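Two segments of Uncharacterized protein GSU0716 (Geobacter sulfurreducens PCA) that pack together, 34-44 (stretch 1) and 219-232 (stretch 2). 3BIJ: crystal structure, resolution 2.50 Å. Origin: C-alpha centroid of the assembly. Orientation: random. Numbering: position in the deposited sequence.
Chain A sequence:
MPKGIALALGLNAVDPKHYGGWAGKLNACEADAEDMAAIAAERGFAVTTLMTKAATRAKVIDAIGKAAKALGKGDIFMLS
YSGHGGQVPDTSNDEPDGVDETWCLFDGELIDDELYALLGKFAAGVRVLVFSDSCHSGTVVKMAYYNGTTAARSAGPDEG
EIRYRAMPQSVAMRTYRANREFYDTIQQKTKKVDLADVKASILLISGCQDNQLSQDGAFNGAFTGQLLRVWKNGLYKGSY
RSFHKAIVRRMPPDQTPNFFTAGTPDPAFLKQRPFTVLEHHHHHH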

# COMPACT_ATOMS: atom_id res chain seq x y z
N GLU A 34 -25.93 -21.18 14.09
CA GLU A 34 -26.41 -22.47 13.60
C GLU A 34 -25.28 -23.50 13.67
O GLU A 34 -25.47 -24.62 14.15
CB GLU A 34 -26.93 -22.35 12.16
CG GLU A 34 -28.16 -21.46 12.01
CD GLU A 34 -28.68 -21.34 10.57
OE1 GLU A 34 -27.92 -20.87 9.67
OE2 GLU A 34 -29.86 -21.70 10.34
N ASP A 35 -24.09 -23.11 13.20
CA ASP A 35 -22.94 -24.00 13.22
C ASP A 35 -22.55 -24.38 14.65
O ASP A 35 -22.21 -25.54 14.90
CB ASP A 35 -21.74 -23.34 12.52
CG ASP A 35 -21.92 -23.25 11.01
OD1 ASP A 35 -21.16 -22.51 10.36
OD2 ASP A 35 -22.82 -23.93 10.48
N MSE A 36 -22.59 -23.43 15.57
CA MSE A 36 -22.24 -23.75 16.95
C MSE A 36 -23.32 -24.64 17.54
O MSE A 36 -23.03 -25.64 18.20
CB MSE A 36 -22.08 -22.48 17.79
CG MSE A 36 -20.90 -21.62 17.36
SE MSE A 36 -19.17 -22.49 17.63
CE MSE A 36 -18.71 -22.86 15.81
N ALA A 37 -24.58 -24.29 17.27
CA ALA A 37 -25.71 -25.08 17.77
C ALA A 37 -25.65 -26.51 17.21
O ALA A 37 -25.99 -27.46 17.91
CB ALA A 37 -27.03 -24.41 17.39
N ALA A 38 -25.22 -26.65 15.96
CA ALA A 38 -25.11 -27.96 15.34
C ALA A 38 -24.08 -28.82 16.08
O ALA A 38 -24.33 -30.00 16.36
CB ALA A 38 -24.72 -27.83 13.86
N ILE A 39 -22.92 -28.24 16.38
CA ILE A 39 -21.88 -28.97 17.11
C ILE A 39 -22.41 -29.33 18.49
O ILE A 39 -22.27 -30.47 18.93
CB ILE A 39 -20.60 -28.12 17.29
CG1 ILE A 39 -19.90 -27.95 15.94
CG2 ILE A 39 -19.69 -28.75 18.34
CD1 ILE A 39 -18.61 -27.12 16.00
N ALA A 40 -23.03 -28.37 19.17
CA ALA A 40 -23.55 -28.64 20.50
C ALA A 40 -24.58 -29.78 20.51
O ALA A 40 -24.57 -30.63 21.41
CB ALA A 40 -24.16 -27.40 21.08
N ALA A 41 -25.46 -29.79 19.52
CA ALA A 41 -26.49 -30.82 19.44
C ALA A 41 -25.86 -32.18 19.25
O ALA A 41 -26.26 -33.15 19.88
CB ALA A 41 -27.45 -30.52 18.29
N GLU A 42 -24.86 -32.25 18.37
CA GLU A 42 -24.17 -33.49 18.08
C GLU A 42 -23.34 -33.97 19.27
O GLU A 42 -22.97 -35.14 19.33
CB GLU A 42 -23.27 -33.32 16.85
CG GLU A 42 -22.54 -34.59 16.41
CD GLU A 42 -21.30 -34.90 17.25
OE1 GLU A 42 -20.77 -36.03 17.15
OE2 GLU A 42 -20.84 -34.00 18.00
N ARG A 43 -23.07 -33.08 20.21
CA ARG A 43 -22.29 -33.42 21.40
C ARG A 43 -23.17 -33.82 22.58
O ARG A 43 -22.66 -34.17 23.65
CB ARG A 43 -21.41 -32.23 21.80
CG ARG A 43 -20.24 -31.94 20.88
CD ARG A 43 -19.10 -32.93 21.10
NE ARG A 43 -19.36 -34.22 20.47
CZ ARG A 43 -18.62 -35.30 20.67
NH1 ARG A 43 -17.57 -35.24 21.49
NH2 ARG A 43 -18.91 -36.45 20.05
N GLY A 44 -24.49 -33.76 22.41
CA GLY A 44 -25.38 -34.13 23.49
C GLY A 44 -25.88 -32.96 24.31
O GLY A 44 -26.21 -33.11 25.49
N PHE A 219 -19.73 -15.88 5.33
CA PHE A 219 -20.48 -17.09 5.71
C PHE A 219 -20.33 -17.55 7.16
O PHE A 219 -20.95 -18.53 7.57
CB PHE A 219 -20.14 -18.23 4.76
CG PHE A 219 -20.23 -17.83 3.33
CD1 PHE A 219 -19.12 -17.31 2.67
CD2 PHE A 219 -21.46 -17.87 2.66
CE1 PHE A 219 -19.21 -16.84 1.37
CE2 PHE A 219 -21.57 -17.40 1.36
CZ PHE A 219 -20.44 -16.88 0.71
N ASN A 220 -19.49 -16.85 7.91
CA ASN A 220 -19.28 -17.05 9.33
C ASN A 220 -18.09 -16.20 9.75
O ASN A 220 -17.27 -15.80 8.92
CB ASN A 220 -19.10 -18.54 9.73
CG ASN A 220 -18.25 -19.31 8.77
OD1 ASN A 220 -17.29 -18.78 8.22
ND2 ASN A 220 -18.59 -20.58 8.59
N GLY A 221 -18.02 -15.88 11.04
CA GLY A 221 -16.94 -15.06 11.54
C GLY A 221 -15.58 -15.64 11.21
O GLY A 221 -15.45 -16.84 10.98
N ALA A 222 -14.56 -14.80 11.19
CA ALA A 222 -13.23 -15.29 10.90
C ALA A 222 -12.89 -16.34 11.95
O ALA A 222 -12.42 -17.43 11.62
CB ALA A 222 -12.22 -14.13 10.96
N PHE A 223 -13.12 -16.02 13.22
CA PHE A 223 -12.83 -16.94 14.31
C PHE A 223 -13.66 -18.24 14.19
O PHE A 223 -13.11 -19.34 14.15
CB PHE A 223 -13.11 -16.27 15.67
CG PHE A 223 -13.17 -17.23 16.82
CD1 PHE A 223 -12.15 -18.16 17.04
CD2 PHE A 223 -14.25 -17.22 17.69
CE1 PHE A 223 -12.21 -19.06 18.11
CE2 PHE A 223 -14.33 -18.11 18.75
CZ PHE A 223 -13.31 -19.04 18.96
N THR A 224 -14.97 -18.09 14.12
CA THR A 224 -15.85 -19.25 14.02
C THR A 224 -15.48 -20.15 12.83
O THR A 224 -15.47 -21.38 12.94
CB THR A 224 -17.33 -18.82 13.91
OG1 THR A 224 -17.68 -18.00 15.03
CG2 THR A 224 -18.23 -20.04 13.89
N GLY A 225 -15.18 -19.52 11.70
CA GLY A 225 -14.81 -20.29 10.53
C GLY A 225 -13.62 -21.18 10.79
O GLY A 225 -13.61 -22.34 10.38
N GLN A 226 -12.60 -20.66 11.46
CA GLN A 226 -11.43 -21.47 11.76
C GLN A 226 -11.71 -22.46 12.88
O GLN A 226 -11.08 -23.52 12.95
CB GLN A 226 -10.24 -20.59 12.11
CG GLN A 226 -9.79 -19.78 10.93
CD GLN A 226 -9.46 -20.64 9.73
OE1 GLN A 226 -9.79 -20.29 8.60
NE2 GLN A 226 -8.81 -21.77 9.96
N LEU A 227 -12.64 -22.12 13.76
CA LEU A 227 -12.99 -23.04 14.83
C LEU A 227 -13.57 -24.28 14.14
O LEU A 227 -13.15 -25.40 14.41
CB LEU A 227 -14.01 -22.40 15.79
CG LEU A 227 -14.55 -23.18 17.01
CD1 LEU A 227 -15.21 -22.23 18.03
CD2 LEU A 227 -15.55 -24.20 16.52
N LEU A 228 -14.50 -24.08 13.21
CA LEU A 228 -15.10 -25.20 12.50
C LEU A 228 -14.07 -25.96 11.67
O LEU A 228 -14.16 -27.18 11.51
CB LEU A 228 -16.22 -24.71 11.58
CG LEU A 228 -17.36 -24.03 12.32
CD1 LEU A 228 -18.33 -23.39 11.33
CD2 LEU A 228 -18.05 -25.03 13.19
N ARG A 229 -13.08 -25.26 11.14
CA ARG A 229 -12.08 -25.95 10.32
C ARG A 229 -11.17 -26.90 11.12
O ARG A 229 -10.83 -27.97 10.64
CB ARG A 229 -11.25 -24.93 9.53
CG ARG A 229 -10.08 -25.54 8.78
CD ARG A 229 -9.85 -24.95 7.39
NE ARG A 229 -10.68 -25.59 6.39
CZ ARG A 229 -10.35 -25.70 5.10
NH1 ARG A 229 -11.17 -26.31 4.24
NH2 ARG A 229 -9.20 -25.22 4.67
N VAL A 230 -10.77 -26.52 12.34
CA VAL A 230 -9.91 -27.40 13.13
C VAL A 230 -10.78 -28.46 13.78
O VAL A 230 -10.34 -29.58 13.99
CB VAL A 230 -9.14 -26.65 14.24
CG1 VAL A 230 -8.35 -25.49 13.65
CG2 VAL A 230 -10.10 -26.14 15.30
N TRP A 231 -12.01 -28.12 14.12
CA TRP A 231 -12.89 -29.10 14.73
C TRP A 231 -13.16 -30.19 13.70
O TRP A 231 -13.42 -31.34 14.05
CB TRP A 231 -14.18 -28.43 15.16
CG TRP A 231 -15.21 -29.39 15.65
CD1 TRP A 231 -16.46 -29.60 15.11
CD2 TRP A 231 -15.14 -30.20 16.82
NE1 TRP A 231 -17.16 -30.48 15.88
CE2 TRP A 231 -16.38 -30.87 16.94
CE3 TRP A 231 -14.15 -30.43 17.79
CZ2 TRP A 231 -16.66 -31.75 17.99
CZ3 TRP A 231 -14.43 -31.31 18.84
CH2 TRP A 231 -15.68 -31.96 18.92
N LYS A 232 -13.09 -29.83 12.43
CA LYS A 232 -13.31 -30.75 11.32
C LYS A 232 -14.45 -31.76 11.50
O LYS A 232 -14.24 -32.97 11.41
CB LYS A 232 -12.03 -31.50 10.96
CG LYS A 232 -12.05 -32.08 9.55
CD LYS A 232 -10.74 -32.70 9.19
CE LYS A 232 -10.70 -33.07 7.72
NZ LYS A 232 -9.38 -33.68 7.33

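Residues that touch across the two stretches are at least 185 positions apart in sequence. The stretches meet as two helices, 34-42 and 222-231, running in broadly the same direction. Their axes cross at 31° and come no closer than 11.1 Å. The backbones therefore stay well apart: the CA atoms of D35 and L228 are 8.0 Å from each other, those of M36 and T224 8.3 Å. No hydrogen bond crosses the gap. The contact is chiefly one of apolar packing, with 391 Å² buried over both sides.

In the first stretch, D35, I39 and E42 direct their CA-to-CB bonds toward the partner and follow at steps of four and three, which puts them on one side of the helix; R43, just after, also points toward the partner. T224, L227, L228 and W231 do the same on the second helix.

M36 supplies the first bump. This selenomethionine starts sideways, but with chi1 and chi2 both m its end comes nearer, and its terminal methyl enters a hollow lined by three side chains: CE of M36 lies 3.4 Å from CG2 of T224, 3.5 Å from CD2 of L227 and 3.5 Å from CD2 of L228. The three contacts all converge on one methyl carbon, the mark of a knob in a socket. OG1 of T224 is hydrogen-bonded elsewhere in the structure, while its methyl meets M36.

One turn on, I39 fills the next hollow. Its m,t rotamer places CD1 of I39 3.5 Å from CD2 of L228 and 3.4 Å from CD1 of W231, with CD2 of L227 a looser 4.3 Å away. CD2 of L228 thus touches both M36 and I39, and links the two pockets. The I39 methyl meets the indole obliquely, so the contact is apolar packing against a broad side chain; W231, with 73 Å² covered by the other stretch, has the largest covered area of any residue here.

At the N-terminal end of the contact, OD1 of D35 sits only 3.1 Å from CD1 of L228, a tight contact of shape without a bond. OD1 of D35 is also 3.7 Å from ND2 of N220, a proximity rather than a hydrogen bond.

Near the other end, CD of R43 approaches CZ2 of W231 at 4.1 Å, also obliquely. The charge of R43 is met within its own stretch: NE of R43 donates to OE2 of E42 at 2.9 Å in a salt bridge, while NH2 of R43 makes a weak bond to OE1 of E42 at 3.5 Å.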